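Side-chain contacts in 361aa long hypothetical D-aminopeptidase (Pyrococcus horikoshii, PDB 2DRH), which is of unproven function but probably acts as an aminopeptidase: residues L56-E59 against G60-K64; A343-K346 against E347-L350. All blocks are in the same frame, centred on the assembly; numbering follows the deposited sequence.

Interaction 1: L56-E59 against G60-K64; sequences LPHE and GNIYK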
loop_
_atom_site.group_PDB
_atom_site.type_symbol
_atom_site.label_atom_id
_atom_site.label_comp_id
_atom_site.label_asym_id
_atom_site.label_seq_id
_atom_site.Cartn_x
_atom_site.Cartn_y
_atom_site.Cartn_z
ATOM N N LEU A 56 -8.706 -25.110 -6.043
ATOM C CA LEU A 56 -9.948 -24.597 -6.610
ATOM C C LEU A 56 -10.800 -24.034 -5.483
ATOM O O LEU A 56 -11.067 -24.724 -4.499
ATOM C CB LEU A 56 -10.719 -25.720 -7.312
ATOM C CG LEU A 56 -10.152 -26.321 -8.600
ATOM C CD1 LEU A 56 -8.697 -26.721 -8.420
ATOM C CD2 LEU A 56 -11.000 -27.529 -8.995
ATOM N N PRO A 57 -11.214 -22.762 -5.596
ATOM C CA PRO A 57 -12.043 -22.122 -4.570
ATOM C C PRO A 57 -13.338 -22.904 -4.334
ATOM O O PRO A 57 -13.782 -23.055 -3.194
ATOM C CB PRO A 57 -12.292 -20.735 -5.150
ATOM C CG PRO A 57 -11.009 -20.464 -5.882
ATOM C CD PRO A 57 -10.757 -21.776 -6.589
ATOM N N HIS A 58 -13.941 -23.379 -5.423
ATOM C CA HIS A 58 -15.159 -24.182 -5.361
ATOM C C HIS A 58 -15.173 -25.154 -6.539
ATOM O O HIS A 58 -14.162 -25.301 -7.231
ATOM C CB HIS A 58 -16.426 -23.302 -5.330
ATOM C CG HIS A 58 -16.586 -22.400 -6.513
ATOM N ND1 HIS A 58 -16.906 -22.865 -7.771
ATOM C CD2 HIS A 58 -16.487 -21.054 -6.624
ATOM C CE1 HIS A 58 -16.996 -21.846 -8.605
ATOM N NE2 HIS A 58 -16.746 -20.734 -7.934
ATOM N N GLU A 59 -16.305 -25.806 -6.780
ATOM C CA GLU A 59 -16.387 -26.809 -7.845
ATOM C C GLU A 59 -16.966 -26.395 -9.208
ATOM O O GLU A 59 -16.963 -27.188 -10.152
ATOM C CB GLU A 59 -17.147 -28.024 -7.303
ATOM C CG GLU A 59 -16.514 -28.604 -6.041
ATOM C CD GLU A 59 -17.474 -29.468 -5.236
ATOM O OE1 GLU A 59 -18.484 -28.930 -4.722
ATOM O OE2 GLU A 59 -17.216 -30.685 -5.117
ATOM N N GLY A 60 -17.448 -25.162 -9.322
ATOM C CA GLY A 60 -18.001 -24.712 -10.586
ATOM C C GLY A 60 -17.006 -23.903 -11.401
ATOM O O GLY A 60 -15.793 -24.116 -11.303
ATOM N N ASN A 61 -17.521 -22.978 -12.207
ATOM C CA ASN A 61 -16.684 -22.123 -13.042
ATOM C C ASN A 61 -16.223 -20.922 -12.210
ATOM O O ASN A 61 -17.004 -20.020 -11.917
ATOM C CB ASN A 61 -17.471 -21.634 -14.268
ATOM C CG ASN A 61 -16.589 -20.912 -15.280
ATOM O OD1 ASN A 61 -15.824 -20.007 -14.928
ATOM N ND2 ASN A 61 -16.696 -21.306 -16.542
ATOM N N ILE A 62 -14.944 -20.918 -11.843
ATOM C CA ILE A 62 -14.376 -19.850 -11.020
ATOM C C ILE A 62 -14.367 -18.476 -11.692
ATOM O O ILE A 62 -14.492 -17.455 -11.023
ATOM C CB ILE A 62 -12.951 -20.231 -10.574
ATOM C CG1 ILE A 62 -12.971 -21.651 -10.002
ATOM C CG2 ILE A 62 -12.460 -19.267 -9.505
ATOM C CD1 ILE A 62 -11.609 -22.236 -9.748
ATOM N N TYR A 63 -14.233 -18.447 -13.011
ATOM C CA TYR A 63 -14.231 -17.181 -13.742
ATOM C C TYR A 63 -15.617 -16.516 -13.800
ATOM O O TYR A 63 -15.752 -15.299 -13.602
ATOM C CB TYR A 63 -13.733 -17.411 -15.167
ATOM C CG TYR A 63 -13.654 -16.155 -16.000
ATOM C CD1 TYR A 63 -12.642 -15.214 -15.787
ATOM C CD2 TYR A 63 -14.578 -15.912 -17.011
ATOM C CE1 TYR A 63 -12.554 -14.063 -16.570
ATOM C CE2 TYR A 63 -14.498 -14.763 -17.802
ATOM C CZ TYR A 63 -13.478 -13.845 -17.575
ATOM O OH TYR A 63 -13.378 -12.732 -18.379
ATOM N N LYS A 64 -16.646 -17.312 -14.092
ATOM C CA LYS A 64 -18.004 -16.786 -14.178
ATOM C C LYS A 64 -18.577 -16.580 -12.785
ATOM O O LYS A 64 -19.428 -15.716 -12.578
ATOM C CB LYS A 64 -18.888 -17.734 -15.000
ATOM C CG LYS A 64 -18.444 -17.844 -16.450
ATOM C CD LYS A 64 -18.543 -16.497 -17.155
ATOM C CE LYS A 64 -17.882 -16.530 -18.530
ATOM N NZ LYS A 64 -18.394 -17.640 -19.382
HETATM O O HOH W 1 -14.067 -25.544 -10.311
#

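Interaction 2: A343-K346 against E347-L350; sequences ALPK and EELL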
loop_
_atom_site.group_PDB
_atom_site.type_symbol
_atom_site.label_atom_id
_atom_site.label_comp_id
_atom_site.label_asym_id
_atom_site.label_seq_id
_atom_site.Cartn_x
_atom_site.Cartn_y
_atom_site.Cartn_z
ATOM N N ALA A 343 13.713 -35.987 6.010
ATOM C CA ALA A 343 12.441 -35.692 6.646
ATOM C C ALA A 343 12.660 -35.534 8.137
ATOM O O ALA A 343 13.472 -36.243 8.733
ATOM C CB ALA A 343 11.460 -36.815 6.388
ATOM N N LEU A 344 11.941 -34.596 8.739
ATOM C CA LEU A 344 12.040 -34.358 10.174
ATOM C C LEU A 344 11.798 -35.671 10.923
ATOM O O LEU A 344 10.738 -36.279 10.789
ATOM C CB LEU A 344 10.989 -33.327 10.586
ATOM C CG LEU A 344 10.951 -32.840 12.032
ATOM C CD1 LEU A 344 12.181 -31.985 12.329
ATOM C CD2 LEU A 344 9.675 -32.033 12.240
ATOM N N PRO A 345 12.781 -36.131 11.717
ATOM C CA PRO A 345 12.642 -37.381 12.479
ATOM C C PRO A 345 11.530 -37.313 13.533
ATOM O O PRO A 345 11.712 -36.740 14.606
ATOM C CB PRO A 345 14.028 -37.559 13.095
ATOM C CG PRO A 345 14.508 -36.146 13.255
ATOM C CD PRO A 345 14.110 -35.536 11.936
ATOM N N LYS A 346 10.392 -37.930 13.222
ATOM C CA LYS A 346 9.223 -37.915 14.101
ATOM C C LYS A 346 9.366 -38.539 15.490
ATOM O O LYS A 346 8.801 -38.023 16.456
ATOM C CB LYS A 346 8.028 -38.522 13.354
ATOM C CG LYS A 346 7.575 -37.655 12.178
ATOM C CD LYS A 346 6.445 -38.286 11.360
ATOM C CE LYS A 346 6.940 -39.446 10.508
ATOM N NZ LYS A 346 7.998 -39.037 9.534
ATOM N N GLU A 347 10.107 -39.639 15.607
ATOM C CA GLU A 347 10.304 -40.272 16.911
ATOM C C GLU A 347 11.240 -39.401 17.742
ATOM O O GLU A 347 11.131 -39.333 18.961
ATOM C CB GLU A 347 10.901 -41.670 16.758
ATOM C CG GLU A 347 9.944 -42.692 16.177
ATOM C CD GLU A 347 8.652 -42.798 16.968
ATOM O OE1 GLU A 347 8.716 -42.879 18.215
ATOM O OE2 GLU A 347 7.570 -42.811 16.343
ATOM N N GLU A 348 12.165 -38.737 17.061
ATOM C CA GLU A 348 13.113 -37.848 17.714
ATOM C C GLU A 348 12.285 -36.665 18.213
ATOM O O GLU A 348 12.435 -36.206 19.349
ATOM C CB GLU A 348 14.145 -37.374 16.694
ATOM C CG GLU A 348 15.423 -36.835 17.283
ATOM C CD GLU A 348 16.233 -37.909 17.965
ATOM O OE1 GLU A 348 16.437 -38.978 17.350
ATOM O OE2 GLU A 348 16.673 -37.684 19.111
ATOM N N LEU A 349 11.399 -36.188 17.345
ATOM C CA LEU A 349 10.525 -35.066 17.661
ATOM C C LEU A 349 9.685 -35.350 18.903
ATOM O O LEU A 349 9.469 -34.456 19.721
ATOM C CB LEU A 349 9.614 -34.762 16.467
ATOM C CG LEU A 349 8.469 -33.769 16.667
ATOM C CD1 LEU A 349 9.007 -32.441 17.161
ATOM C CD2 LEU A 349 7.723 -33.596 15.360
ATOM N N LEU A 350 9.210 -36.586 19.046
ATOM C CA LEU A 350 8.407 -36.946 20.211
ATOM C C LEU A 350 9.258 -36.868 21.472
ATOM O O LEU A 350 8.790 -36.429 22.523
ATOM C CB LEU A 350 7.833 -38.353 20.062
ATOM C CG LEU A 350 6.647 -38.495 19.104
ATOM C CD1 LEU A 350 6.194 -39.945 19.069
ATOM C CD2 LEU A 350 5.509 -37.593 19.559
#

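Interaction 1: L56-E59 against G60-K64
From His58 to Gly60 the backbone bends sharply: His58 is extended, Glu59 turns the chain with a psi of -4°, and the amide of Gly60 swings round to face the imidazole of His58. Gly60 N donates to His58 ND1 over 2.8 Å, with an N-H...ND1 angle of 149° and the donor lying in the ring plane, so the bond meets the ring at its edge. The first torsion explains this: CG of His58 sits between its own N and carbonyl carbon (chi1 59°), which folds the ring forward over the turn. The other ring nitrogen, NE2, is hydrogen-bonded to Glu65 O, so both nitrogens are held and rotation of the imidazole is restrained. Ile62 covers one face, its CG1 standing 4.2 Å above the plane and displaced toward the rim. The loop crosses from strand 48-56 to strand 65-73, and it contains an Asx motif: Asn61 OD1 accepts from Lys64 N at 2.9 Å, the donor lying well above the carbonyl plane rather than on a lone pair, while residues 62-64 have helical backbone angles without the regular helical bonds. Putting a leucine in place of His58 would probably leave the Gly60 amide and Glu65 O without their ring partners and free the turn to shift. Apolar contact supplements these bonds. Pro57 and Ile62 cross at about a right angle, with Pro57 CD only 3.3 Å from Ile62 CD1, closer than ordinary van der Waals packing, and Pro57 CG 4.1 Å from Ile62 CG2. Leu56 CB adds a looser contact to the same methyl, Ile62 CD1, at 4.3 Å. Val67 of the following strand packs against both Pro57 and His58.

Interaction 2: A343-K346 against E347-L350
Leu344 and Leu349 meet through their methyls, Leu344 CD2 lying 4.0 Å from Leu349 CD2, with the two side chains crossing obliquely. Both have CG anti to the backbone N (chi1 -176° and 170°), which brings the Leu344 branch forward and the Leu349 branch back until their CD2 methyls meet, where Leu327 and Leu328 of helix 309-328 touch Leu344 and Leu349 respectively. An aliphatic contact also joins Pro345 and Glu348: Glu348 CB rests 3.6 Å from Pro345 CB, so the proline ring packs on the aliphatic root of the glutamate. With Pro345 at the N-cap of helix 346-355, the pairing of Leu344, the residue before the cap, with Leu349, five places on, is the hydrophobic staple. The helix's backbone hydrogen bonds begin at the cap. Leu349 N donates to Pro345 O at 2.8 Å, and Leu350 N to Lys346 O at 3.0 Å. Leu350 CG also lies 3.4 Å from Lys346 O, beyond the oxygen. Of the charged groups, the Glu348 carboxylate leads away from Pro345 and forms a salt bridge through OE2 with Arg351.

Overall arrangement
Interactions 1 and 2 are independent local contacts on opposite sides of the chain's centre, the centres of the two contacts lying about 18 Å and 23 Å from the centre of the chain. Their centres lie about 39 Å apart and their nearest atoms about 26 Å, so they do not touch. Along the sequence they are in series, interaction 1 closing long before interaction 2 opens. Interaction 1 shapes the crossing between two strands that belong to different sheets, whereas interaction 2 starts the last helix of the chain. No other subunit of the four-chain assembly touches either one. Neither contains an identified catalytic residue or a bound ligand, so the geometry ties neither to an active site.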